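PDB 3C3J: putative tagatose-6-phosphate ketose/aldose isomerase from Escherichia coli, which belongs to the sugar isomerase (SIS) family and carries two SIS domains, each built round a parallel beta-sheet flanked by helices. Local coordinates for residues R226-G231 against K269-D274; E241-V246 against A256-P261. All coordinates share one frame; numbering follows the deposited sequence.

Contact 1: R226-G231 against K269-D274; sequences RIVYLG and KSLVDD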
ATOM      1  N   ARG A 226      -4.323   0.726  20.406  1.00 16.96           N
ATOM      2  CA  ARG A 226      -4.232   0.831  18.943  1.00 16.64           C
ATOM      3  C   ARG A 226      -3.984   2.271  18.592  1.00 16.02           C
ATOM      4  O   ARG A 226      -4.535   3.181  19.224  1.00 15.30           O
ATOM      5  CB  ARG A 226      -5.515   0.368  18.265  1.00 15.94           C
ATOM      6  CG  ARG A 226      -5.905  -1.069  18.612  1.00 15.54           C
ATOM      7  CD  ARG A 226      -7.195  -1.494  17.943  1.00 15.92           C
ATOM      8  NE  ARG A 226      -7.441  -2.929  18.111  1.00 14.65           N
ATOM      9  CZ  ARG A 226      -8.500  -3.584  17.620  1.00 16.55           C
ATOM     10  NH1 ARG A 226      -8.623  -4.885  17.831  1.00 17.03           N
ATOM     11  NH2 ARG A 226      -9.427  -2.947  16.919  1.00 17.12           N
ATOM     12  N   ILE A 227      -3.143   2.465  17.587  1.00 15.20           N
ATOM     13  CA  ILE A 227      -2.963   3.768  17.001  1.00 16.56           C
ATOM     14  C   ILE A 227      -3.179   3.680  15.499  1.00 15.70           C
ATOM     15  O   ILE A 227      -2.742   2.724  14.856  1.00 15.07           O
ATOM     16  CB  ILE A 227      -1.580   4.391  17.345  1.00 15.97           C
ATOM     17  CG1 ILE A 227      -1.476   5.799  16.759  1.00 16.81           C
ATOM     18  CG2 ILE A 227      -0.434   3.527  16.883  1.00 19.45           C
ATOM     19  CD1 ILE A 227      -0.366   6.628  17.368  1.00 18.85           C
ATOM     20  N   VAL A 228      -3.894   4.664  14.964  1.00 14.82           N
ATOM     21  CA  VAL A 228      -4.132   4.760  13.544  1.00 15.24           C
ATOM     22  C   VAL A 228      -3.698   6.134  13.078  1.00 14.78           C
ATOM     23  O   VAL A 228      -4.164   7.156  13.614  1.00 15.18           O
ATOM     24  CB  VAL A 228      -5.615   4.594  13.141  1.00 15.33           C
ATOM     25  CG1 VAL A 228      -5.709   4.533  11.554  1.00 15.62           C
ATOM     26  CG2 VAL A 228      -6.220   3.387  13.804  1.00 17.31           C
ATOM     27  N   TYR A 229      -2.820   6.153  12.074  1.00 13.53           N
ATOM     28  CA  TYR A 229      -2.475   7.401  11.387  1.00 13.32           C
ATOM     29  C   TYR A 229      -3.162   7.476  10.043  1.00 12.64           C
ATOM     30  O   TYR A 229      -3.143   6.493   9.284  1.00 11.82           O
ATOM     31  CB  TYR A 229      -0.955   7.510  11.185  1.00 13.61           C
ATOM     32  CG  TYR A 229      -0.153   7.778  12.442  1.00 12.96           C
ATOM     33  CD1 TYR A 229       0.062   9.082  12.894  1.00 13.77           C
ATOM     34  CD2 TYR A 229       0.466   6.740  13.125  1.00 13.36           C
ATOM     35  CE1 TYR A 229       0.839   9.342  14.025  1.00 13.51           C
ATOM     36  CE2 TYR A 229       1.238   6.975  14.245  1.00 12.90           C
ATOM     37  CZ  TYR A 229       1.426   8.285  14.693  1.00 13.01           C
ATOM     38  OH  TYR A 229       2.204   8.518  15.798  1.00 14.18           O
ATOM     39  N   LEU A 230      -3.719   8.644   9.725  1.00 12.76           N
ATOM     40  CA  LEU A 230      -4.452   8.881   8.466  1.00 12.86           C
ATOM     41  C   LEU A 230      -3.892  10.080   7.716  1.00 12.72           C
ATOM     42  O   LEU A 230      -3.599  11.128   8.308  1.00 13.40           O
ATOM     43  CB  LEU A 230      -5.952   9.097   8.728  1.00 12.64           C
ATOM     44  CG  LEU A 230      -6.731   8.033   9.513  1.00 13.12           C
ATOM     45  CD1 LEU A 230      -8.180   8.455   9.824  1.00 15.13           C
ATOM     46  CD2 LEU A 230      -6.709   6.704   8.753  1.00 11.25           C
ATOM     47  N   GLY A 231      -3.693   9.910   6.411  1.00 13.18           N
ATOM     48  CA  GLY A 231      -3.238  10.998   5.543  1.00 13.33           C
ATOM     49  C   GLY A 231      -3.655  10.730   4.108  1.00 13.28           C
ATOM     50  O   GLY A 231      -3.630   9.587   3.665  1.00 13.00           O
ATOM     51  N   LYS A 269     -12.334   1.417   9.342  1.00 19.93           N
ATOM     52  CA  LYS A 269     -12.872   2.186  10.454  1.00 21.19           C
ATOM     53  C   LYS A 269     -13.358   1.290  11.602  1.00 20.43           C
ATOM     54  O   LYS A 269     -13.392   1.695  12.763  1.00 19.92           O
ATOM     55  CB  LYS A 269     -14.017   3.039   9.942  1.00 20.77           C
ATOM     56  CG  LYS A 269     -14.388   4.143  10.848  1.00 24.37           C
ATOM     57  CD  LYS A 269     -15.646   4.839  10.327  1.00 24.76           C
ATOM     58  CE  LYS A 269     -16.250   5.687  11.423  1.00 27.19           C
ATOM     59  NZ  LYS A 269     -17.573   6.268  11.064  1.00 27.34           N
ATOM     60  N   SER A 270     -13.705   0.056  11.265  1.00 21.05           N
ATOM     61  CA  SER A 270     -14.140  -0.917  12.253  1.00 21.88           C
ATOM     62  C   SER A 270     -13.081  -1.175  13.303  1.00 21.93           C
ATOM     63  O   SER A 270     -13.396  -1.610  14.399  1.00 21.96           O
ATOM     64  CB  SER A 270     -14.518  -2.235  11.580  1.00 22.33           C
ATOM     65  OG  SER A 270     -13.412  -2.738  10.884  1.00 25.32           O
ATOM     66  N   LEU A 271     -11.823  -0.898  12.983  1.00 21.64           N
ATOM     67  CA  LEU A 271     -10.791  -1.040  13.993  1.00 21.86           C
ATOM     68  C   LEU A 271     -10.870   0.002  15.137  1.00 21.36           C
ATOM     69  O   LEU A 271     -10.298  -0.199  16.203  1.00 20.31           O
ATOM     70  CB  LEU A 271      -9.412  -1.123  13.328  1.00 22.16           C
ATOM     71  CG  LEU A 271      -8.723   0.151  12.924  1.00 23.81           C
ATOM     72  CD1 LEU A 271      -8.026   0.712  14.140  1.00 25.19           C
ATOM     73  CD2 LEU A 271      -7.740  -0.117  11.748  1.00 23.34           C
ATOM     74  N   VAL A 272     -11.570   1.111  14.930  1.00 20.36           N
ATOM     75  CA  VAL A 272     -11.639   2.134  15.964  1.00 20.85           C
ATOM     76  C   VAL A 272     -12.456   1.648  17.179  1.00 20.84           C
ATOM     77  O   VAL A 272     -13.636   1.324  17.070  1.00 21.34           O
ATOM     78  CB  VAL A 272     -12.224   3.455  15.433  1.00 19.90           C
ATOM     79  CG1 VAL A 272     -12.314   4.489  16.549  1.00 20.84           C
ATOM     80  CG2 VAL A 272     -11.379   3.999  14.277  1.00 20.11           C
ATOM     81  N   ASP A 273     -11.794   1.556  18.321  1.00 20.85           N
ATOM     82  CA  ASP A 273     -12.475   1.214  19.571  1.00 21.02           C
ATOM     83  C   ASP A 273     -12.102   2.242  20.639  1.00 20.83           C
ATOM     84  O   ASP A 273     -11.394   3.225  20.353  1.00 19.85           O
ATOM     85  CB  ASP A 273     -12.156  -0.228  20.000  1.00 21.41           C
ATOM     86  CG  ASP A 273     -10.672  -0.467  20.335  1.00 20.52           C
ATOM     87  OD1 ASP A 273      -9.927   0.467  20.691  1.00 20.78           O
ATOM     88  OD2 ASP A 273     -10.240  -1.634  20.269  1.00 22.84           O
ATOM     89  N   ASP A 274     -12.576   2.029  21.869  1.00 21.05           N
ATOM     90  CA  ASP A 274     -12.357   3.009  22.935  1.00 21.45           C
ATOM     91  C   ASP A 274     -10.952   2.950  23.562  1.00 21.17           C
ATOM     92  O   ASP A 274     -10.691   3.623  24.552  1.00 20.60           O
ATOM     93  CB  ASP A 274     -13.471   2.940  24.011  1.00 22.50           C
ATOM     94  CG  ASP A 274     -13.461   1.649  24.817  1.00 24.52           C
ATOM     95  OD1 ASP A 274     -12.524   0.833  24.674  1.00 27.06           O
ATOM     96  OD2 ASP A 274     -14.419   1.450  25.620  1.00 28.93           O
TER
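Arg-226, near the start of strand 226-231, reaches the turn at 269-274 with its guanidinium group. NH2 gives a hydrogen bond to the backbone O of Leu-271 at 3.0 Å. The acceptor lies almost in the guanidinium plane, and the N-H...O angle of 147° shows a moderately bent bond. CG is set beside the backbone N (chi1 -58°) and the chain then runs extended to NE, a length that carries the charged end across to the 269-274 backbone while the aliphatic part lies against Phe-257.

The second polar partner is of another kind. Asp-273 OD2 sits over one face of the guanidinium, 3.7 Å from Arg-226 NH2; no N-H points at it, so this long salt bridge works through charge alone. The short acid suits its place: OD1 accepts hydrogen bonds from Glu-275 N and Thr-276 OG1 while OD2 faces the arginine.

Apolar contact is confined to one branched pair. Val-228 CG2 meets Leu-271 CD1 at 3.2 Å, tighter than usual for two methyl groups. Branched apolar side chains suit this buried layer between sheet and loop, to which Phe-264 and Phe-257 add.

Arg-226 NH2 also donates to Gly-252 O of the second subunit. A single nitrogen thus ties turn and dimer partner together, and the nearby carboxylate probably helps to stabilise its positive charge.

Contact 2: E241-V246 against A256-P261; sequences ESALKV and AFYDSP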
ATOM      1  N   GLU A 241       4.791   5.297   7.656  1.00 12.87           N
ATOM      2  CA  GLU A 241       6.046   5.431   8.413  1.00 13.36           C
ATOM      3  C   GLU A 241       5.800   5.682   9.910  1.00 13.56           C
ATOM      4  O   GLU A 241       6.504   5.128  10.772  1.00 13.32           O
ATOM      5  CB  GLU A 241       6.866   6.582   7.815  1.00 14.14           C
ATOM      6  CG  GLU A 241       8.140   7.001   8.565  1.00 14.10           C
ATOM      7  CD  GLU A 241       9.055   5.848   8.990  1.00 18.61           C
ATOM      8  OE1 GLU A 241       8.926   4.707   8.463  1.00 23.22           O
ATOM      9  OE2 GLU A 241       9.934   6.112   9.845  1.00 20.58           O
ATOM     10  N   SER A 242       4.840   6.562  10.201  1.00 12.52           N
ATOM     11  CA  SER A 242       4.447   6.881  11.562  1.00 13.08           C
ATOM     12  C   SER A 242       3.958   5.643  12.296  1.00 12.88           C
ATOM     13  O   SER A 242       4.350   5.398  13.437  1.00 13.83           O
ATOM     14  CB  SER A 242       3.378   7.967  11.564  1.00 12.73           C
ATOM     15  OG  SER A 242       3.873   9.173  11.028  1.00 13.57           O
ATOM     16  N   ALA A 243       3.121   4.855  11.636  1.00 13.02           N
ATOM     17  CA  ALA A 243       2.614   3.621  12.231  1.00 13.77           C
ATOM     18  C   ALA A 243       3.777   2.651  12.483  1.00 14.13           C
ATOM     19  O   ALA A 243       3.862   2.072  13.547  1.00 12.82           O
ATOM     20  CB  ALA A 243       1.528   3.003  11.350  1.00 13.45           C
ATOM     21  N   LEU A 244       4.679   2.486  11.508  1.00 14.54           N
ATOM     22  CA  LEU A 244       5.768   1.531  11.672  1.00 15.26           C
ATOM     23  C   LEU A 244       6.697   1.929  12.842  1.00 15.09           C
ATOM     24  O   LEU A 244       7.167   1.064  13.593  1.00 15.31           O
ATOM     25  CB  LEU A 244       6.574   1.398  10.384  1.00 15.21           C
ATOM     26  CG  LEU A 244       7.668   0.330  10.459  1.00 15.87           C
ATOM     27  CD1 LEU A 244       7.080  -1.039  10.860  1.00 16.45           C
ATOM     28  CD2 LEU A 244       8.430   0.284   9.135  1.00 16.48           C
ATOM     29  N   LYS A 245       6.961   3.223  13.002  1.00 15.60           N
ATOM     30  CA  LYS A 245       7.790   3.689  14.115  1.00 16.59           C
ATOM     31  C   LYS A 245       7.233   3.259  15.477  1.00 16.80           C
ATOM     32  O   LYS A 245       7.983   2.764  16.314  1.00 15.10           O
ATOM     33  CB  LYS A 245       7.962   5.212  14.101  1.00 17.18           C
ATOM     34  CG  LYS A 245       9.016   5.707  13.164  1.00 19.87           C
ATOM     35  CD  LYS A 245      10.366   5.309  13.670  1.00 21.86           C
ATOM     36  CE  LYS A 245      11.381   5.350  12.580  1.00 23.67           C
ATOM     37  NZ  LYS A 245      11.161   4.406  11.434  1.00 20.79           N
ATOM     38  N   VAL A 246       5.931   3.450  15.675  1.00 17.61           N
ATOM     39  CA  VAL A 246       5.229   3.041  16.911  1.00 19.10           C
ATOM     40  C   VAL A 246       5.370   1.566  17.151  1.00 19.83           C
ATOM     41  O   VAL A 246       5.636   1.099  18.262  1.00 20.28           O
ATOM     42  CB  VAL A 246       3.688   3.246  16.766  1.00 19.84           C
ATOM     43  CG1 VAL A 246       2.896   2.412  17.833  1.00 22.23           C
ATOM     44  CG2 VAL A 246       3.370   4.678  16.822  1.00 21.23           C
ATOM     45  N   ALA A 256      -0.388  -0.741  15.481  1.00 16.73           N
ATOM     46  CA  ALA A 256      -0.434   0.480  14.664  1.00 15.72           C
ATOM     47  C   ALA A 256      -0.931   0.207  13.242  1.00 14.58           C
ATOM     48  O   ALA A 256      -0.594  -0.807  12.628  1.00 14.03           O
ATOM     49  CB  ALA A 256       0.936   1.199  14.656  1.00 16.12           C
ATOM     50  N   PHE A 257      -1.746   1.135  12.748  1.00 13.77           N
ATOM     51  CA  PHE A 257      -2.441   1.028  11.460  1.00 13.66           C
ATOM     52  C   PHE A 257      -2.287   2.340  10.721  1.00 12.93           C
ATOM     53  O   PHE A 257      -2.035   3.383  11.320  1.00 12.21           O
ATOM     54  CB  PHE A 257      -3.928   0.740  11.667  1.00 13.58           C
ATOM     55  CG  PHE A 257      -4.198  -0.417  12.553  1.00 14.18           C
ATOM     56  CD1 PHE A 257      -4.321  -1.698  12.040  1.00 15.96           C
ATOM     57  CD2 PHE A 257      -4.311  -0.238  13.930  1.00 15.29           C
ATOM     58  CE1 PHE A 257      -4.550  -2.788  12.876  1.00 16.63           C
ATOM     59  CE2 PHE A 257      -4.539  -1.327  14.777  1.00 16.48           C
ATOM     60  CZ  PHE A 257      -4.661  -2.592  14.246  1.00 15.66           C
ATOM     61  N   TYR A 258      -2.437   2.290   9.409  1.00 13.52           N
ATOM     62  CA  TYR A 258      -2.444   3.503   8.579  1.00 13.20           C
ATOM     63  C   TYR A 258      -3.499   3.388   7.494  1.00 13.29           C
ATOM     64  O   TYR A 258      -3.865   2.285   7.079  1.00 13.32           O
ATOM     65  CB  TYR A 258      -1.081   3.714   7.908  1.00 13.75           C
ATOM     66  CG  TYR A 258      -0.676   2.549   7.048  1.00 13.21           C
ATOM     67  CD1 TYR A 258      -0.919   2.545   5.668  1.00 14.28           C
ATOM     68  CD2 TYR A 258      -0.082   1.427   7.610  1.00 14.52           C
ATOM     69  CE1 TYR A 258      -0.567   1.445   4.879  1.00 15.15           C
ATOM     70  CE2 TYR A 258       0.261   0.311   6.820  1.00 15.59           C
ATOM     71  CZ  TYR A 258       0.024   0.339   5.459  1.00 14.74           C
ATOM     72  OH  TYR A 258       0.373  -0.753   4.671  1.00 15.01           O
ATOM     73  N   ASP A 259      -3.914   4.523   6.976  1.00 13.91           N
ATOM     74  CA  ASP A 259      -4.811   4.577   5.821  1.00 14.31           C
ATOM     75  C   ASP A 259      -4.938   6.005   5.351  1.00 14.37           C
ATOM     76  O   ASP A 259      -4.330   6.912   5.920  1.00 14.19           O
ATOM     77  CB  ASP A 259      -6.205   4.032   6.159  1.00 15.07           C
ATOM     78  CG  ASP A 259      -6.848   3.235   4.999  1.00 17.42           C
ATOM     79  OD1 ASP A 259      -6.780   3.628   3.807  1.00 18.80           O
ATOM     80  OD2 ASP A 259      -7.480   2.206   5.306  1.00 24.10           O
ATOM     81  N   SER A 260      -5.712   6.199   4.294  1.00 12.99           N
ATOM     82  CA  SER A 260      -6.130   7.529   3.903  1.00 14.19           C
ATOM     83  C   SER A 260      -7.472   7.799   4.589  1.00 14.24           C
ATOM     84  O   SER A 260      -8.189   6.866   4.912  1.00 13.72           O
ATOM     85  CB  SER A 260      -6.301   7.643   2.401  1.00 13.31           C
ATOM     86  OG  SER A 260      -7.351   6.827   1.975  1.00 13.33           O
ATOM     87  N   PRO A 261      -7.777   9.068   4.870  1.00 14.81           N
ATOM     88  CA  PRO A 261      -9.092   9.404   5.421  1.00 15.18           C
ATOM     89  C   PRO A 261     -10.284   8.824   4.644  1.00 15.16           C
ATOM     90  O   PRO A 261     -11.186   8.255   5.270  1.00 15.76           O
ATOM     91  CB  PRO A 261      -9.084  10.942   5.411  1.00 15.31           C
ATOM     92  CG  PRO A 261      -7.653  11.281   5.614  1.00 15.94           C
ATOM     93  CD  PRO A 261      -6.881  10.231   4.836  1.00 14.49           C
TER
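Ala-243 on the helix and Ala-256 on the strand bring their methyl groups to 3.8 Å, CB to CB, where the backbones are nearest. Alanine suits both places because its side chain is a single methyl, and two methyls can meet where the CA atoms of Ala-243 and Ala-256 are 5.0 Å apart. Val-246, one turn further on, sets CG1 3.9 Å from Ala-256 CB. CG1, anti to the backbone N (chi1 161°), and CB both face this strand methyl, which therefore meets two helix residues. At the other end Tyr-258 CD2 comes within 4.4 Å of Ala-243 CB, a looser touch made obliquely to the ring.

Methyl groups also pack on backbone oxygens. Ala-256 CB lies 3.2 Å from Ala-243 O, and Ala-243 CB is 3.6 Å from Phe-257 O; no hydrogen bond joins the segments.

Two of the polar pairings lie within a single segment. Lys-245 NZ meets Glu-241 OE2 on its syn side at 2.6 Å, a salt bridge between residues one helical turn apart on a part of the helix turned from the strand. Asp-259 OD1 accepts a hydrogen bond from Ser-260 N through its anti lone pair. Outside the segments, Glu-241 OE1 bonds to Thr-63, and Ser-260, N-cap of the next helix, bonds through OG to Gly-263 N.

Segments 241-246 and 256-259 run antiparallel (177°), as helix 235-249 returns against strand 255-259 in a right-handed beta-alpha-beta crossover. Helices 335-356 and 63-79 flank the helix. Phe-257 points to the strand's other face, where its ring meets that of Phe-257 of the second subunit, the planes about 10° apart.

In the fold
The centres of contacts 1 and 2 lie 9 Å apart in the second SIS domain, and both reach the same parallel sheet, through neighbouring strands 226-231 and 255-259. Along the chain the order is strand 226-231, helix 235-249, strand 255-259, then the turn at 269-274, so both segments of contact 2 fall between the two segments of contact 1. Backbone bonding joins them directly: Ile-227 O to Phe-257 N and Tyr-229 N to Phe-257 O are probable hydrogen bonds. Ile-227 also packs on Ala-256. Because both contacts touch the second subunit, this edge of the sheet serves the domain core and the dimer interface together.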